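Local coordinates for protein ribonuclease T2 (Homo sapiens, PDB 3T0O) that cleaves single-stranded RNA, preferentially between purine and uridine, and so degrades microbial RNA into products sensed by TLR8 in innate immunity, at residues Trp55-Glu60 and Asn105-Tyr110; Glu68-Trp73 and Arg85-Glu90; Ala99-Leu104 and Gln182-Gln187. All coordinates share one frame; numbering follows the deposited sequence.

Contact 1 of 3, residues Trp55-Glu60 and Asn105-Tyr110. With NAG (2-acetamido-2-deoxy-beta-D-glucopyranose), chain B.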
loop_
_atom_site.group_PDB
_atom_site.type_symbol
_atom_site.label_atom_id
_atom_site.label_comp_id
_atom_site.label_asym_id
_atom_site.label_seq_id
_atom_site.Cartn_x
_atom_site.Cartn_y
_atom_site.Cartn_z
ATOM N N TRP A 55 -13.696 -14.619 -12.458
ATOM C CA TRP A 55 -12.731 -13.828 -13.234
ATOM C C TRP A 55 -11.363 -13.960 -12.588
ATOM O O TRP A 55 -10.906 -13.089 -11.886
ATOM C CB TRP A 55 -13.150 -12.360 -13.258
ATOM C CG TRP A 55 -12.466 -11.489 -14.253
ATOM C CD1 TRP A 55 -11.411 -11.815 -15.087
ATOM C CD2 TRP A 55 -12.716 -10.091 -14.448
ATOM N NE1 TRP A 55 -11.030 -10.706 -15.797
ATOM C CE2 TRP A 55 -11.815 -9.636 -15.420
ATOM C CE3 TRP A 55 -13.623 -9.180 -13.866
ATOM C CZ2 TRP A 55 -11.827 -8.323 -15.882
ATOM C CZ3 TRP A 55 -13.634 -7.877 -14.311
ATOM C CH2 TRP A 55 -12.712 -7.443 -15.289
ATOM N N PRO A 56 -10.707 -15.087 -12.808
ATOM C CA PRO A 56 -9.458 -15.343 -12.131
ATOM C C PRO A 56 -8.336 -14.441 -12.614
ATOM O O PRO A 56 -8.317 -13.979 -13.772
ATOM C CB PRO A 56 -9.160 -16.794 -12.485
ATOM C CG PRO A 56 -9.881 -16.995 -13.815
ATOM C CD PRO A 56 -11.136 -16.231 -13.627
ATOM N N PHE A 57 -7.405 -14.238 -11.698
ATOM C CA PHE A 57 -6.136 -13.590 -12.038
ATOM C C PHE A 57 -5.475 -14.348 -13.179
ATOM O O PHE A 57 -5.471 -15.585 -13.193
ATOM C CB PHE A 57 -5.233 -13.649 -10.831
ATOM C CG PHE A 57 -3.935 -12.967 -11.028
ATOM C CD1 PHE A 57 -3.892 -11.620 -11.350
ATOM C CD2 PHE A 57 -2.743 -13.706 -11.037
ATOM C CE1 PHE A 57 -2.652 -10.963 -11.591
ATOM C CE2 PHE A 57 -1.513 -13.061 -11.241
ATOM C CZ PHE A 57 -1.442 -11.713 -11.494
ATOM N N ASN A 58 -4.906 -13.579 -14.105
ATOM C CA ASN A 58 -4.213 -14.145 -15.255
ATOM C C ASN A 58 -2.910 -13.328 -15.411
ATOM O O ASN A 58 -2.886 -12.206 -15.937
ATOM C CB ASN A 58 -5.094 -14.061 -16.495
ATOM C CG ASN A 58 -4.428 -14.648 -17.713
ATOM O OD1 ASN A 58 -3.261 -15.041 -17.642
ATOM N ND2 ASN A 58 -5.151 -14.711 -18.844
ATOM N N LEU A 59 -1.825 -13.921 -14.940
ATOM C CA LEU A 59 -0.543 -13.259 -14.968
ATOM C C LEU A 59 -0.145 -12.767 -16.371
ATOM O O LEU A 59 0.403 -11.686 -16.554
ATOM C CB LEU A 59 0.496 -14.194 -14.351
ATOM C CG LEU A 59 1.891 -13.616 -14.143
ATOM C CD1 LEU A 59 1.845 -12.461 -13.149
ATOM C CD2 LEU A 59 2.789 -14.794 -13.588
ATOM N N GLU A 60 -0.444 -13.587 -17.363
ATOM C CA GLU A 60 -0.155 -13.243 -18.749
ATOM C C GLU A 60 -0.652 -11.859 -19.162
ATOM O O GLU A 60 -0.005 -11.169 -19.957
ATOM C CB GLU A 60 -0.746 -14.318 -19.675
ATOM C CG GLU A 60 -0.037 -15.647 -19.523
ATOM N N ASN A 105 -11.066 -1.437 -15.636
ATOM C CA ASN A 105 -11.973 -2.520 -16.027
ATOM C C ASN A 105 -11.305 -3.719 -16.713
ATOM O O ASN A 105 -11.972 -4.512 -17.376
ATOM C CB ASN A 105 -13.190 -1.957 -16.783
ATOM C CG ASN A 105 -12.875 -1.653 -18.226
ATOM O OD1 ASN A 105 -11.713 -1.687 -18.631
ATOM N ND2 ASN A 105 -13.883 -1.307 -19.003
ATOM N N SER A 106 -10.010 -3.883 -16.502
ATOM C CA SER A 106 -9.320 -5.082 -16.961
ATOM C C SER A 106 -8.180 -5.285 -16.003
ATOM O O SER A 106 -7.825 -4.374 -15.306
ATOM C CB SER A 106 -8.796 -4.939 -18.401
ATOM O OG SER A 106 -7.697 -4.005 -18.448
ATOM N N GLN A 107 -7.613 -6.484 -15.987
ATOM C CA GLN A 107 -6.470 -6.704 -15.144
ATOM C C GLN A 107 -5.346 -5.725 -15.467
ATOM O O GLN A 107 -4.721 -5.122 -14.548
ATOM C CB GLN A 107 -6.016 -8.165 -15.135
ATOM C CG GLN A 107 -7.124 -9.012 -14.500
ATOM C CD GLN A 107 -6.806 -10.479 -14.464
ATOM O OE1 GLN A 107 -5.677 -10.842 -14.215
ATOM N NE2 GLN A 107 -7.840 -11.348 -14.694
ATOM N N LYS A 108 -5.050 -5.569 -16.746
ATOM C CA LYS A 108 -3.950 -4.698 -17.105
ATOM C C LYS A 108 -4.213 -3.251 -16.677
ATOM O O LYS A 108 -3.295 -2.542 -16.246
ATOM C CB LYS A 108 -3.675 -4.787 -18.626
ATOM C CG LYS A 108 -2.566 -3.892 -19.056
ATOM C CD LYS A 108 -1.220 -4.383 -18.648
ATOM C CE LYS A 108 -0.112 -3.692 -19.556
ATOM N NZ LYS A 108 -0.234 -3.974 -21.012
ATOM N N LYS A 109 -5.446 -2.808 -16.828
ATOM C CA LYS A 109 -5.775 -1.417 -16.519
ATOM C C LYS A 109 -5.750 -1.194 -15.020
ATOM O O LYS A 109 -5.212 -0.190 -14.561
ATOM C CB LYS A 109 -7.148 -1.052 -17.108
ATOM C CG LYS A 109 -7.041 -0.783 -18.589
ATOM C CD LYS A 109 -8.442 -0.755 -19.264
ATOM C CE LYS A 109 -9.201 0.489 -18.862
ATOM N NZ LYS A 109 -10.487 0.497 -19.757
ATOM N N TYR A 110 -6.304 -2.128 -14.248
ATOM C CA TYR A 110 -6.271 -2.023 -12.818
ATOM C C TYR A 110 -4.838 -2.012 -12.266
ATOM O O TYR A 110 -4.468 -1.152 -11.481
ATOM C CB TYR A 110 -7.047 -3.243 -12.257
ATOM C CG TYR A 110 -6.927 -3.381 -10.775
ATOM C CD1 TYR A 110 -7.636 -2.535 -9.942
ATOM C CD2 TYR A 110 -6.095 -4.334 -10.209
ATOM C CE1 TYR A 110 -7.551 -2.654 -8.551
ATOM C CE2 TYR A 110 -6.017 -4.446 -8.827
ATOM C CZ TYR A 110 -6.800 -3.613 -8.034
ATOM O OH TYR A 110 -6.723 -3.714 -6.644
HETATM C C1 NAG B . -17.173 -11.670 -14.126
HETATM C C2 NAG B . -18.291 -10.752 -14.621
HETATM C C3 NAG B . -18.616 -11.092 -16.088
HETATM C C4 NAG B . -17.367 -11.128 -16.981
HETATM C C5 NAG B . -16.339 -12.043 -16.321
HETATM C C6 NAG B . -14.974 -11.977 -17.019
HETATM C C7 NAG B . -19.890 -9.920 -13.014
HETATM C C8 NAG B . -21.106 -10.138 -12.168
HETATM N N2 NAG B . -19.486 -10.945 -13.797
HETATM O O3 NAG B . -19.627 -10.252 -16.652
HETATM O O4 NAG B . -17.670 -11.693 -18.238
HETATM O O5 NAG B . -16.096 -11.529 -15.023
HETATM O O6 NAG B . -14.671 -10.604 -17.204
HETATM O O7 NAG B . -19.309 -8.868 -13.008
#
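Gln107 reaches across this contact with its carboxamide and grips the backbone of Trp55-Glu60 at two points. CG lies anti to the carbonyl carbon (chi1 -65°) and the chain is extended beyond it, so the amide arrives end-on at the Pro56-Asn58 backbone. Gln107 NE2 gives a hydrogen bond to Pro56 O (2.8 Å), approaching from above the carbonyl plane rather than along a lone pair. On the other branch, Gln107 OE1 accepts from Asn58 N at 2.8 Å, in the amide plane and on a lone pair. With both branches engaged, the rotation of this buried amide is fixed. Phe57 crosses it obliquely, its CD1 lying 3.5 Å from Gln107 OE1 and the ring only 21° from the amide plane. These two bonds join the RNase T2 surface loop after strand 39-45 to the first turn of helix 107-121, whose start is marked by the N-cap Ser106, with Ser106 OG accepting from Lys109 N (3.0 Å). Trp55 meets Gln107 tip to tip, ring and amide planes 57° apart; Trp55 NE1 and Gln107 NE2 are 3.4 Å apart, but both are donors and do not bond. At the indole edge, Asn105 O lies 3.7 Å from Trp55 CH2. One indole face is covered by the N-acetylglucosamine of chain B, whose O6 lies over the ring centre, 3.4 Å from Trp55 CD2.

Contact 2 of 3, residues Glu68-Trp73 and Arg85-Glu90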
loop_
_atom_site.group_PDB
_atom_site.type_symbol
_atom_site.label_atom_id
_atom_site.label_comp_id
_atom_site.label_asym_id
_atom_site.label_seq_id
_atom_site.Cartn_x
_atom_site.Cartn_y
_atom_site.Cartn_z
ATOM N N GLU A 68 7.891 -3.495 -13.080
ATOM C CA GLU A 68 7.407 -2.522 -12.130
ATOM C C GLU A 68 6.700 -3.180 -10.960
ATOM O O GLU A 68 6.833 -2.729 -9.800
ATOM C CB GLU A 68 6.457 -1.551 -12.764
ATOM C CG GLU A 68 7.160 -0.469 -13.573
ATOM C CD GLU A 68 6.130 0.533 -14.061
ATOM O OE1 GLU A 68 5.822 0.481 -15.268
ATOM O OE2 GLU A 68 5.603 1.306 -13.219
ATOM N N MET A 69 5.912 -4.212 -11.234
ATOM C CA MET A 69 5.244 -4.927 -10.121
ATOM C C MET A 69 6.263 -5.561 -9.179
ATOM O O MET A 69 6.051 -5.555 -7.957
ATOM C CB MET A 69 4.280 -6.033 -10.579
ATOM C CG MET A 69 3.295 -5.614 -11.571
ATOM S SD MET A 69 1.890 -4.968 -10.677
ATOM C CE MET A 69 1.331 -6.406 -9.812
ATOM N N ARG A 70 7.358 -6.159 -9.707
ATOM C CA ARG A 70 8.357 -6.684 -8.788
ATOM C C ARG A 70 9.003 -5.614 -7.951
ATOM O O ARG A 70 9.332 -5.864 -6.771
ATOM C CB ARG A 70 9.439 -7.494 -9.545
ATOM C CG ARG A 70 8.807 -8.764 -10.182
ATOM C CD ARG A 70 9.866 -9.630 -10.918
ATOM N NE ARG A 70 10.583 -8.884 -11.923
ATOM C CZ ARG A 70 10.451 -9.068 -13.235
ATOM N NH1 ARG A 70 9.590 -9.965 -13.713
ATOM N NH2 ARG A 70 11.167 -8.318 -14.057
ATOM N N ALA A 71 9.261 -4.436 -8.563
ATOM C CA ALA A 71 9.972 -3.373 -7.828
ATOM C C ALA A 71 9.070 -2.658 -6.828
ATOM O O ALA A 71 9.497 -2.363 -5.722
ATOM C CB ALA A 71 10.477 -2.342 -8.779
ATOM N N TYR A 72 7.824 -2.449 -7.228
ATOM C CA TYR A 72 6.984 -1.551 -6.434
ATOM C C TYR A 72 5.873 -2.300 -5.776
ATOM O O TYR A 72 5.204 -1.722 -4.882
ATOM C CB TYR A 72 6.335 -0.497 -7.406
ATOM C CG TYR A 72 7.303 0.390 -8.136
ATOM C CD1 TYR A 72 8.503 0.709 -7.586
ATOM C CD2 TYR A 72 6.974 0.833 -9.399
ATOM C CE1 TYR A 72 9.434 1.529 -8.320
ATOM C CE2 TYR A 72 7.870 1.609 -10.140
ATOM C CZ TYR A 72 9.079 1.938 -9.571
ATOM O OH TYR A 72 9.960 2.769 -10.297
ATOM N N TRP A 73 5.610 -3.537 -6.175
ATOM C CA TRP A 73 4.490 -4.277 -5.593
ATOM C C TRP A 73 4.992 -5.650 -5.128
ATOM O O TRP A 73 4.361 -6.679 -5.333
ATOM C CB TRP A 73 3.387 -4.377 -6.634
ATOM C CG TRP A 73 2.004 -4.521 -6.069
ATOM C CD1 TRP A 73 1.617 -5.173 -4.927
ATOM C CD2 TRP A 73 0.813 -4.075 -6.724
ATOM N NE1 TRP A 73 0.214 -5.090 -4.785
ATOM C CE2 TRP A 73 -0.282 -4.431 -5.896
ATOM C CE3 TRP A 73 0.589 -3.329 -7.902
ATOM C CZ2 TRP A 73 -1.658 -4.088 -6.257
ATOM C CZ3 TRP A 73 -0.758 -2.999 -8.228
ATOM C CH2 TRP A 73 -1.815 -3.358 -7.395
ATOM N N ARG A 85 1.183 -15.132 -6.279
ATOM C CA ARG A 85 0.116 -15.480 -5.316
ATOM C C ARG A 85 -0.435 -14.230 -4.677
ATOM O O ARG A 85 -1.635 -14.088 -4.444
ATOM C CB ARG A 85 0.593 -16.398 -4.184
ATOM C CG ARG A 85 1.315 -17.647 -4.582
ATOM C CD ARG A 85 1.529 -18.520 -3.326
ATOM N NE ARG A 85 0.287 -18.820 -2.605
ATOM C CZ ARG A 85 0.199 -19.668 -1.575
ATOM N NH1 ARG A 85 1.289 -20.293 -1.138
ATOM N NH2 ARG A 85 -0.972 -19.902 -0.982
ATOM N N PHE A 86 0.431 -13.287 -4.363
ATOM C CA PHE A 86 -0.056 -12.016 -3.762
ATOM C C PHE A 86 -0.874 -11.211 -4.726
ATOM O O PHE A 86 -1.917 -10.718 -4.372
ATOM C CB PHE A 86 1.189 -11.274 -3.258
ATOM C CG PHE A 86 0.980 -9.875 -2.803
ATOM C CD1 PHE A 86 -0.071 -9.535 -2.009
ATOM C CD2 PHE A 86 1.935 -8.894 -3.118
ATOM C CE1 PHE A 86 -0.228 -8.203 -1.556
ATOM C CE2 PHE A 86 1.811 -7.626 -2.689
ATOM C CZ PHE A 86 0.702 -7.249 -1.909
ATOM N N TRP A 87 -0.383 -11.096 -5.965
ATOM C CA TRP A 87 -1.099 -10.266 -6.932
ATOM C C TRP A 87 -2.441 -10.943 -7.268
ATOM O O TRP A 87 -3.431 -10.229 -7.491
ATOM C CB TRP A 87 -0.224 -10.141 -8.201
ATOM C CG TRP A 87 1.018 -9.458 -7.910
ATOM C CD1 TRP A 87 1.252 -8.507 -6.944
ATOM C CD2 TRP A 87 2.248 -9.691 -8.573
ATOM N NE1 TRP A 87 2.599 -8.123 -6.991
ATOM C CE2 TRP A 87 3.229 -8.827 -7.971
ATOM C CE3 TRP A 87 2.633 -10.551 -9.592
ATOM C CZ2 TRP A 87 4.570 -8.797 -8.423
ATOM C CZ3 TRP A 87 3.939 -10.519 -10.039
ATOM C CH2 TRP A 87 4.890 -9.677 -9.444
ATOM N N LYS A 88 -2.472 -12.281 -7.290
ATOM C CA LYS A 88 -3.700 -12.984 -7.549
ATOM C C LYS A 88 -4.692 -12.590 -6.430
ATOM O O LYS A 88 -5.870 -12.354 -6.711
ATOM C CB LYS A 88 -3.432 -14.483 -7.544
ATOM C CG LYS A 88 -4.712 -15.316 -7.582
ATOM C CD LYS A 88 -4.288 -16.801 -7.614
ATOM C CE LYS A 88 -5.415 -17.732 -7.217
ATOM N NZ LYS A 88 -6.407 -17.809 -8.317
ATOM N N HIS A 89 -4.209 -12.649 -5.178
ATOM C CA HIS A 89 -5.059 -12.292 -4.036
ATOM C C HIS A 89 -5.608 -10.878 -4.197
ATOM O O HIS A 89 -6.811 -10.632 -4.036
ATOM C CB HIS A 89 -4.243 -12.391 -2.734
ATOM C CG HIS A 89 -4.960 -11.872 -1.529
ATOM N ND1 HIS A 89 -5.832 -12.650 -0.807
ATOM C CD2 HIS A 89 -4.914 -10.665 -0.907
ATOM C CE1 HIS A 89 -6.344 -11.930 0.181
ATOM N NE2 HIS A 89 -5.795 -10.731 0.155
ATOM N N GLU A 90 -4.754 -9.956 -4.595
ATOM C CA GLU A 90 -5.177 -8.573 -4.736
ATOM C C GLU A 90 -6.188 -8.466 -5.856
ATOM O O GLU A 90 -7.163 -7.697 -5.752
ATOM C CB GLU A 90 -4.015 -7.657 -5.013
ATOM C CG GLU A 90 -3.127 -7.563 -3.717
ATOM C CD GLU A 90 -3.828 -6.890 -2.547
ATOM O OE1 GLU A 90 -4.515 -5.855 -2.723
ATOM O OE2 GLU A 90 -3.700 -7.432 -1.428
#
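An aromatic cluster of Trp73, Phe86 and Trp87 joins the end of helix 66-72 to helix 84-98, the helix of the RNase T2 fold that carries Glu90 and His94, both probably catalytic. Trp73, the first residue to leave helical geometry, offers its carbonyl to the Trp87 indole: Trp87 NE1 donates to Trp73 O (2.8 Å), with an N-H...O angle of 157° and the acceptor near the ring plane. This bond satisfies a polar atom of a buried side chain. Trp87 also turns its edge toward the face of Trp73, an edge-to-face pair with five-membered ring centroids 4.9 Å apart and planes at 74°. Phe86 closes in at the edge of Trp73, its CE2 lying 3.3 Å from Trp73 CD1. Trp73 NE1 hydrogen-bonds to His41 O, Glu90 CG rests near that nitrogen and Glu90 OE1 is hydrogen-bonded to Trp44 NE1; the cluster thus backs onto the probable active site. Met69 lies alongside and counter to the Trp87 indole; its chi2 bend (-87°) folds CE over the face. Met69 CB lies 3.5 Å from Trp87 CZ2, and Met69 CE makes a CH-pi contact, 3.4 Å from the centroid of the Trp87 five-membered ring and almost exactly on its normal.

Contact 3 of 3, residues Ala99-Leu104 and Gln182-Gln187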
loop_
_atom_site.group_PDB
_atom_site.type_symbol
_atom_site.label_atom_id
_atom_site.label_comp_id
_atom_site.label_asym_id
_atom_site.label_seq_id
_atom_site.Cartn_x
_atom_site.Cartn_y
_atom_site.Cartn_z
ATOM N N ALA A 99 -13.030 -3.152 -10.950
ATOM C CA ALA A 99 -13.331 -3.175 -12.422
ATOM C C ALA A 99 -14.691 -2.621 -12.849
ATOM O O ALA A 99 -14.986 -2.500 -14.027
ATOM C CB ALA A 99 -13.195 -4.592 -12.945
ATOM N N GLN A 100 -15.555 -2.328 -11.890
ATOM C CA GLN A 100 -16.743 -1.541 -12.187
ATOM C C GLN A 100 -16.428 -0.174 -12.760
ATOM O O GLN A 100 -17.289 0.452 -13.377
ATOM C CB GLN A 100 -17.488 -1.341 -10.908
ATOM C CG GLN A 100 -18.048 -2.587 -10.435
ATOM C CD GLN A 100 -18.577 -2.429 -9.047
ATOM O OE1 GLN A 100 -19.070 -1.331 -8.657
ATOM N NE2 GLN A 100 -18.447 -3.475 -8.291
ATOM N N VAL A 101 -15.225 0.308 -12.498
ATOM C CA VAL A 101 -14.764 1.587 -13.014
ATOM C C VAL A 101 -14.092 1.379 -14.355
ATOM O O VAL A 101 -13.260 0.516 -14.490
ATOM C CB VAL A 101 -13.759 2.210 -12.026
ATOM C CG1 VAL A 101 -13.009 3.352 -12.678
ATOM C CG2 VAL A 101 -14.522 2.659 -10.762
ATOM N N ASP A 102 -14.447 2.191 -15.343
ATOM C CA ASP A 102 -13.965 1.920 -16.722
ATOM C C ASP A 102 -12.448 1.985 -16.756
ATOM O O ASP A 102 -11.814 1.105 -17.346
ATOM C CB ASP A 102 -14.517 2.894 -17.775
ATOM C CG ASP A 102 -15.925 2.566 -18.250
ATOM O OD1 ASP A 102 -16.555 1.597 -17.804
ATOM O OD2 ASP A 102 -16.420 3.358 -19.056
ATOM N N ALA A 103 -11.864 2.937 -16.025
ATOM C CA ALA A 103 -10.393 3.068 -16.012
ATOM C C ALA A 103 -9.681 1.863 -15.412
ATOM O O ALA A 103 -8.476 1.718 -15.632
ATOM C CB ALA A 103 -9.963 4.295 -15.215
ATOM N N LEU A 104 -10.421 0.998 -14.720
ATOM C CA LEU A 104 -9.823 -0.122 -14.004
ATOM C C LEU A 104 -10.438 -1.439 -14.457
ATOM O O LEU A 104 -10.303 -2.447 -13.739
ATOM C CB LEU A 104 -10.094 0.024 -12.487
ATOM C CG LEU A 104 -9.639 1.358 -11.867
ATOM C CD1 LEU A 104 -10.024 1.392 -10.411
ATOM C CD2 LEU A 104 -8.156 1.593 -12.077
ATOM N N GLN A 182 -14.144 7.338 -9.830
ATOM C CA GLN A 182 -14.013 7.424 -11.287
ATOM C C GLN A 182 -12.640 7.760 -11.817
ATOM O O GLN A 182 -12.153 7.008 -12.686
ATOM C CB GLN A 182 -15.109 8.298 -11.899
ATOM C CG GLN A 182 -16.476 7.691 -11.700
ATOM C CD GLN A 182 -16.624 6.275 -12.306
ATOM O OE1 GLN A 182 -16.057 5.950 -13.368
ATOM N NE2 GLN A 182 -17.407 5.439 -11.632
ATOM N N ASP A 183 -11.984 8.787 -11.241
ATOM C CA ASP A 183 -10.708 9.320 -11.777
ATOM C C ASP A 183 -9.513 9.136 -10.808
ATOM O O ASP A 183 -8.404 9.601 -11.092
ATOM C CB ASP A 183 -10.858 10.829 -12.068
ATOM C CG ASP A 183 -12.169 11.164 -12.745
ATOM O OD1 ASP A 183 -12.550 10.423 -13.681
ATOM O OD2 ASP A 183 -12.826 12.160 -12.349
ATOM N N GLN A 184 -9.782 8.508 -9.669
ATOM C CA GLN A 184 -8.794 8.228 -8.605
ATOM C C GLN A 184 -8.058 9.467 -8.217
ATOM O O GLN A 184 -6.802 9.449 -8.144
ATOM C CB GLN A 184 -7.796 7.133 -9.047
ATOM C CG GLN A 184 -8.497 5.859 -9.457
ATOM C CD GLN A 184 -9.046 5.948 -10.874
ATOM O OE1 GLN A 184 -8.325 6.298 -11.805
ATOM N NE2 GLN A 184 -10.315 5.587 -11.047
ATOM N N GLN A 185 -8.785 10.546 -7.986
ATOM C CA GLN A 185 -8.194 11.760 -7.436
ATOM C C GLN A 185 -8.194 11.680 -5.905
ATOM O O GLN A 185 -9.065 11.040 -5.321
ATOM C CB GLN A 185 -8.956 12.980 -7.973
ATOM C CG GLN A 185 -8.860 13.075 -9.511
ATOM C CD GLN A 185 -7.411 13.136 -10.008
ATOM O OE1 GLN A 185 -6.904 12.192 -10.639
ATOM N NE2 GLN A 185 -6.734 14.243 -9.713
ATOM N N LEU A 186 -7.219 12.336 -5.259
ATOM C CA LEU A 186 -7.179 12.308 -3.780
ATOM C C LEU A 186 -8.461 12.848 -3.167
ATOM O O LEU A 186 -8.958 13.922 -3.583
ATOM C CB LEU A 186 -6.021 13.137 -3.255
ATOM C CG LEU A 186 -4.750 12.340 -3.525
ATOM C CD1 LEU A 186 -3.610 13.362 -3.556
ATOM C CD2 LEU A 186 -4.465 11.359 -2.393
ATOM N N GLN A 187 -8.937 12.122 -2.152
ATOM C CA GLN A 187 -10.116 12.585 -1.386
ATOM C C GLN A 187 -9.902 12.175 0.063
ATOM O O GLN A 187 -9.074 11.343 0.375
ATOM C CB GLN A 187 -11.429 11.964 -1.938
ATOM C CG GLN A 187 -11.473 10.475 -1.896
ATOM C CD GLN A 187 -12.905 9.919 -2.023
ATOM O OE1 GLN A 187 -13.351 9.629 -3.104
ATOM N NE2 GLN A 187 -13.607 9.798 -0.905
HETATM O O HOH W 1 -16.677 4.092 -15.177
HETATM O O HOH W 2 -13.055 5.504 -15.394
#
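Gln184 sits in the hairpin loop between strand 171-180 and the short, weakly bonded strand at 186-187, and its side chain faces the 99-104 segment, which leads toward helix 107-121. Its backbone has left-handed angles (52/48), and CB points toward the other segment. CG is anti to the carbonyl carbon, and the chain then bends at chi2 (80°), which brings the carboxamide round to Val101, tip to tip, while the side chain also packs on Leu13 and Leu117. At the end of the chain Gln184 NE2 lies 3.9 Å from Val101 CG1, the methyl anti to the backbone N, and 4.3 Å from Leu104 CD1. Gln184 NE2 also donates to Lys181 O and, weakly, to Gln182 O (2.8 Å), so this nitrogen is satisfied within its own loop and its touch on Val101 CG1 is only van der Waals. Gln184 OE1 lies 4.3 Å from Ala103 CB and accepts from Arg113 NE of helix 107-121; both branches of this buried amide are therefore used. Gln182 lies alongside Val101, running counter to it, with Gln182 NE2 4.1 Å from Val101 CG2 and Gln182 O 3.8 Å from Val101 CG1. Water carries the polar link between the segments. One molecule accepts from Ala103 N and donates to Gln182 O; a second accepts from Asp102 N and donates a hydrogen bond to Gln182 OE1 (2.7 Å).

In the fold
Contact 2 is the most central of the three, about 11 Å between its centre and that of the chain, against about 17 Å for contact 3 and about 19 Å for contact 1. Contacts 2 and 3 are buried, contact 1 lies at the surface. Contact 2 is mostly aromatic with one hydrogen bond to a backbone carbonyl, contact 1 rests on one amide bonded twice to backbone, and contact 3 combines apolar touches with water bridges. Helix 84-98 serves contact 2 and neighbours contact 1, where Phe57 packs on Trp87 and Lys88. Contacts 1 and 3 share the connection into helix 107-121, joined by Lys109 NZ to Asp102 O. Contacts 2 and 3 do not touch.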